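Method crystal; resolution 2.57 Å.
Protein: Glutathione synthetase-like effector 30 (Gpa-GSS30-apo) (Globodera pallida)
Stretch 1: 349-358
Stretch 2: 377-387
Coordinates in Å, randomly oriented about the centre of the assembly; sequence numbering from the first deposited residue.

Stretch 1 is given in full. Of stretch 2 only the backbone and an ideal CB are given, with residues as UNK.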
# COMPACT_ATOMS: atom_id res chain seq x y z
N LYS A 349 13.36 -12.10 30.35
CA LYS A 349 14.78 -12.17 30.07
C LYS A 349 15.47 -12.98 31.16
O LYS A 349 16.53 -13.53 30.92
CB LYS A 349 15.39 -10.77 29.98
CG LYS A 349 16.41 -10.58 28.88
CD LYS A 349 16.36 -9.14 28.40
CE LYS A 349 15.10 -8.86 27.57
NZ LYS A 349 14.54 -7.54 27.96
N ARG A 350 14.89 -13.02 32.35
CA ARG A 350 15.32 -13.94 33.40
C ARG A 350 15.36 -15.40 32.91
O ARG A 350 16.32 -16.12 33.12
CB ARG A 350 14.38 -13.81 34.60
CG ARG A 350 14.52 -14.84 35.72
CD ARG A 350 15.93 -14.92 36.23
NE ARG A 350 16.06 -15.95 37.26
CZ ARG A 350 17.20 -16.34 37.81
NH1 ARG A 350 18.35 -15.80 37.44
NH2 ARG A 350 17.20 -17.27 38.75
N MET A 351 14.30 -15.80 32.23
CA MET A 351 14.13 -17.16 31.75
C MET A 351 15.09 -17.47 30.63
O MET A 351 15.59 -18.57 30.53
CB MET A 351 12.70 -17.32 31.22
CG MET A 351 12.29 -18.73 30.87
SD MET A 351 12.09 -19.69 32.35
CE MET A 351 13.67 -20.55 32.50
N GLN A 352 15.30 -16.49 29.77
CA GLN A 352 16.23 -16.63 28.67
C GLN A 352 17.64 -16.83 29.22
O GLN A 352 18.39 -17.67 28.74
CB GLN A 352 16.15 -15.41 27.77
CG GLN A 352 14.80 -15.28 27.06
CD GLN A 352 14.64 -13.96 26.34
OE1 GLN A 352 15.47 -13.58 25.52
NE2 GLN A 352 13.55 -13.26 26.62
N GLN A 353 17.96 -16.08 30.26
CA GLN A 353 19.21 -16.23 30.98
C GLN A 353 19.27 -17.56 31.71
O GLN A 353 20.32 -18.20 31.73
CB GLN A 353 19.42 -15.05 31.95
CG GLN A 353 20.71 -15.06 32.76
CD GLN A 353 20.51 -15.45 34.21
OE1 GLN A 353 19.62 -14.95 34.88
NE2 GLN A 353 21.35 -16.35 34.70
N VAL A 354 18.16 -18.00 32.29
CA VAL A 354 18.10 -19.33 32.94
C VAL A 354 18.33 -20.47 31.94
O VAL A 354 18.94 -21.46 32.31
CB VAL A 354 16.79 -19.53 33.76
CG1 VAL A 354 16.62 -20.99 34.21
CG2 VAL A 354 16.77 -18.62 34.98
N PHE A 355 17.90 -20.34 30.69
CA PHE A 355 18.15 -21.38 29.69
C PHE A 355 19.62 -21.55 29.28
O PHE A 355 19.96 -22.54 28.66
CB PHE A 355 17.29 -21.18 28.42
CG PHE A 355 15.85 -21.59 28.60
CD1 PHE A 355 15.52 -22.84 29.09
CD2 PHE A 355 14.82 -20.74 28.26
CE1 PHE A 355 14.21 -23.22 29.24
CE2 PHE A 355 13.50 -21.12 28.41
CZ PHE A 355 13.19 -22.36 28.90
N THR A 356 20.47 -20.57 29.60
CA THR A 356 21.91 -20.64 29.33
C THR A 356 22.70 -21.43 30.36
O THR A 356 23.86 -21.74 30.13
CB THR A 356 22.55 -19.24 29.17
OG1 THR A 356 22.59 -18.55 30.44
CG2 THR A 356 21.79 -18.43 28.13
N LYS A 357 22.08 -21.75 31.50
CA LYS A 357 22.68 -22.61 32.51
C LYS A 357 22.66 -24.07 32.03
O LYS A 357 21.74 -24.46 31.30
CB LYS A 357 21.92 -22.49 33.84
CG LYS A 357 22.09 -21.14 34.53
CD LYS A 357 21.76 -21.20 36.02
CE LYS A 357 20.27 -21.01 36.29
NZ LYS A 357 19.86 -21.61 37.60
N PRO A 358 23.67 -24.88 32.44
CA PRO A 358 23.76 -26.29 32.03
C PRO A 358 22.53 -27.14 32.38
O PRO A 358 21.94 -26.96 33.45
CB PRO A 358 24.97 -26.80 32.83
CG PRO A 358 25.06 -25.88 34.00
CD PRO A 358 24.71 -24.54 33.43
N UNK A 377 20.40 -25.15 19.63
CA UNK A 377 20.07 -24.06 20.56
C UNK A 377 21.29 -23.59 21.37
O UNK A 377 21.48 -22.39 21.52
CB UNK A 377 18.96 -24.51 21.52
N UNK A 378 22.10 -24.52 21.89
CA UNK A 378 23.28 -24.12 22.66
C UNK A 378 24.24 -23.29 21.83
O UNK A 378 24.81 -22.35 22.37
CB UNK A 378 24.00 -25.35 23.20
N UNK A 379 24.42 -23.62 20.55
CA UNK A 379 25.32 -22.86 19.63
C UNK A 379 25.04 -21.34 19.57
O UNK A 379 25.97 -20.54 19.49
CB UNK A 379 25.19 -23.43 18.22
N UNK A 380 23.76 -20.95 19.62
CA UNK A 380 23.35 -19.52 19.51
C UNK A 380 23.18 -18.77 20.85
O UNK A 380 22.97 -17.56 20.84
CB UNK A 380 22.02 -19.44 18.75
N UNK A 381 23.26 -19.48 21.98
CA UNK A 381 23.11 -18.86 23.31
C UNK A 381 24.32 -18.02 23.68
O UNK A 381 25.39 -18.21 23.12
CB UNK A 381 22.89 -19.93 24.38
N UNK A 382 24.14 -17.09 24.61
CA UNK A 382 25.24 -16.31 25.16
C UNK A 382 25.22 -16.49 26.66
O UNK A 382 24.28 -16.04 27.31
CB UNK A 382 25.14 -14.83 24.78
N UNK A 383 26.24 -17.15 27.21
CA UNK A 383 26.27 -17.46 28.64
C UNK A 383 25.95 -16.18 29.41
O UNK A 383 26.57 -15.14 29.16
CB UNK A 383 27.63 -18.03 29.06
N UNK A 384 24.96 -16.25 30.29
CA UNK A 384 24.57 -15.14 31.16
C UNK A 384 24.49 -15.59 32.62
O UNK A 384 23.73 -16.49 32.93
CB UNK A 384 23.23 -14.56 30.71
N UNK A 385 25.26 -14.96 33.50
CA UNK A 385 25.41 -15.38 34.91
C UNK A 385 24.64 -14.49 35.86
O UNK A 385 24.73 -13.27 35.79
CB UNK A 385 26.89 -15.38 35.31
N UNK A 386 23.90 -15.12 36.77
CA UNK A 386 23.06 -14.40 37.71
C UNK A 386 23.86 -13.75 38.82
O UNK A 386 25.05 -14.01 38.99
CB UNK A 386 22.02 -15.34 38.31
N UNK A 387 23.19 -12.87 39.55
CA UNK A 387 23.63 -12.43 40.87
C UNK A 387 22.49 -12.67 41.85
O UNK A 387 22.67 -12.62 43.07
CB UNK A 387 24.05 -10.96 40.86

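Stretch 1 offers this contact the side of a helix and a type I beta turn from V354 to K357 near its C-terminal end. The carbonyls of F355, T356 and K357 accept no backbone hydrogen bond within the stretch, so acceptors face 378 and 381, while Q353 NE2 and R350 NH1 offer donors near 384 and 386.

Position 377 lies in a helix, and its ideal CB finds nothing of stretch 1 within 5.5 Å. Many helix-compatible residues would do; the deposited one is I377, which makes no contact here.

Position 378 is also helical, with a CB pointing sideways and far from stretch 1. A short side chain would reach nothing, whereas a long one could arrive at the turn carbonyls, and there a long donor is wanted: arginine, or lysine for the nearer carbonyls. The residue is R378. Its NH2 donates to K357 O at 2.9 Å, near the guanidinium plane, and its NH1 adds a weak bond to K357 O at 3.3 Å. R378 NH1 also lies 2.8 Å from F355 O.

Positions 379 and 380 are out of reach of stretch 1, which sets no rule for either; they are K379 and V380.

At 381 the chain has left the helix, with phi/psi of -72/159, and CB points toward stretch 1, 4.2 Å from T356 CG2. A medium-length side chain fits, and F355 O calls for a donor at its tip; glutamine or lysine would be plausible. The answer is Q381, whose NE2 donates to F355 O at 2.7 Å. Its other amide atom is used as well: OE1 accepts from R378 NH1 at 2.8 Å, which ties the two donors of this site together. The aliphatic part of the site is T356 CG2, 3.9 Å from Q381 CD.

Position 382 is extended and its CB points away, so its side chain is little constrained by stretch 1. It is T382, and its backbone does the touching, with O 3.5 Å from T356 CG2.

At 383 CB again points away, although only 5.2 Å from T356 CB. Short polar residues could suit it, as could a long flexible chain able to curl back toward the carbonyls. K383 takes the second course: NZ ends 3.5 Å from T356 O.

Position 384 is the strictest. Its ideal CB points toward stretch 1 and would sit 3.3 Å from Q353 CG, which is tight, so the smallest residue is favoured. G384 leaves that space empty, and its backbone bonds at both ends: N donates weakly to T356 OG1 at 3.3 Å, and O accepts from Q353 NE2 at 3.0 Å.

Position 385 points away and could hold almost anything; it is W385.

At 386 CB points toward stretch 1 again, 3.8 Å from both R350 NH1 and Q353 NE2. A small residue fits comfortably, and a short acceptor would also be reasonable. A386 places its methyl at the edge of the R350 guanidinium.

Position 387 points away, and I387 makes no contact.

Stretch 2 (377-387) IRKVQTKGWAI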
# COMPACT_ATOMS: atom_id res chain seq x y z
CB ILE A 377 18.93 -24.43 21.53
CG1 ILE A 377 17.62 -24.55 20.75
CG2 ILE A 377 18.76 -23.38 22.62
CD1 ILE A 377 16.46 -25.05 21.58
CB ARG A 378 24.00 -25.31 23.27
CG ARG A 378 23.22 -26.05 24.35
CD ARG A 378 22.97 -25.20 25.57
NE ARG A 378 22.45 -25.93 26.72
CZ ARG A 378 22.10 -25.36 27.87
NH1 ARG A 378 22.20 -24.05 28.05
NH2 ARG A 378 21.64 -26.11 28.88
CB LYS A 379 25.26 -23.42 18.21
CG LYS A 379 26.40 -24.32 17.79
CD LYS A 379 26.00 -25.17 16.57
CE LYS A 379 27.16 -25.55 15.63
NZ LYS A 379 28.16 -26.49 16.25
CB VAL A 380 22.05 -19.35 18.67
CG1 VAL A 380 22.13 -20.13 17.37
CG2 VAL A 380 20.81 -19.78 19.45
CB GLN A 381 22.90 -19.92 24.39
CG GLN A 381 21.48 -20.45 24.49
CD GLN A 381 21.29 -21.41 25.65
OE1 GLN A 381 22.21 -22.11 26.03
NE2 GLN A 381 20.09 -21.42 26.23
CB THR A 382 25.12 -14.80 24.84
OG1 THR A 382 24.78 -14.63 23.46
CG2 THR A 382 26.44 -14.08 25.14
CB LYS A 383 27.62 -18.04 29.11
CG LYS A 383 28.14 -19.31 28.41
CD LYS A 383 27.20 -20.51 28.53
CE LYS A 383 27.05 -21.30 27.22
NZ LYS A 383 25.85 -22.20 27.27
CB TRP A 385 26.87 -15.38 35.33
CG TRP A 385 27.74 -16.21 34.47
CD1 TRP A 385 28.00 -17.53 34.59
CD2 TRP A 385 28.46 -15.76 33.33
NE1 TRP A 385 28.85 -17.94 33.60
CE2 TRP A 385 29.15 -16.87 32.81
CE3 TRP A 385 28.59 -14.53 32.69
CZ2 TRP A 385 29.96 -16.79 31.68
CZ3 TRP A 385 29.39 -14.44 31.56
CH2 TRP A 385 30.07 -15.57 31.07
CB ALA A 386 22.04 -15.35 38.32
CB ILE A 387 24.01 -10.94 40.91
CG1 ILE A 387 24.69 -10.47 39.61
CG2 ILE A 387 24.88 -10.66 42.13
CD1 ILE A 387 24.57 -8.96 39.42
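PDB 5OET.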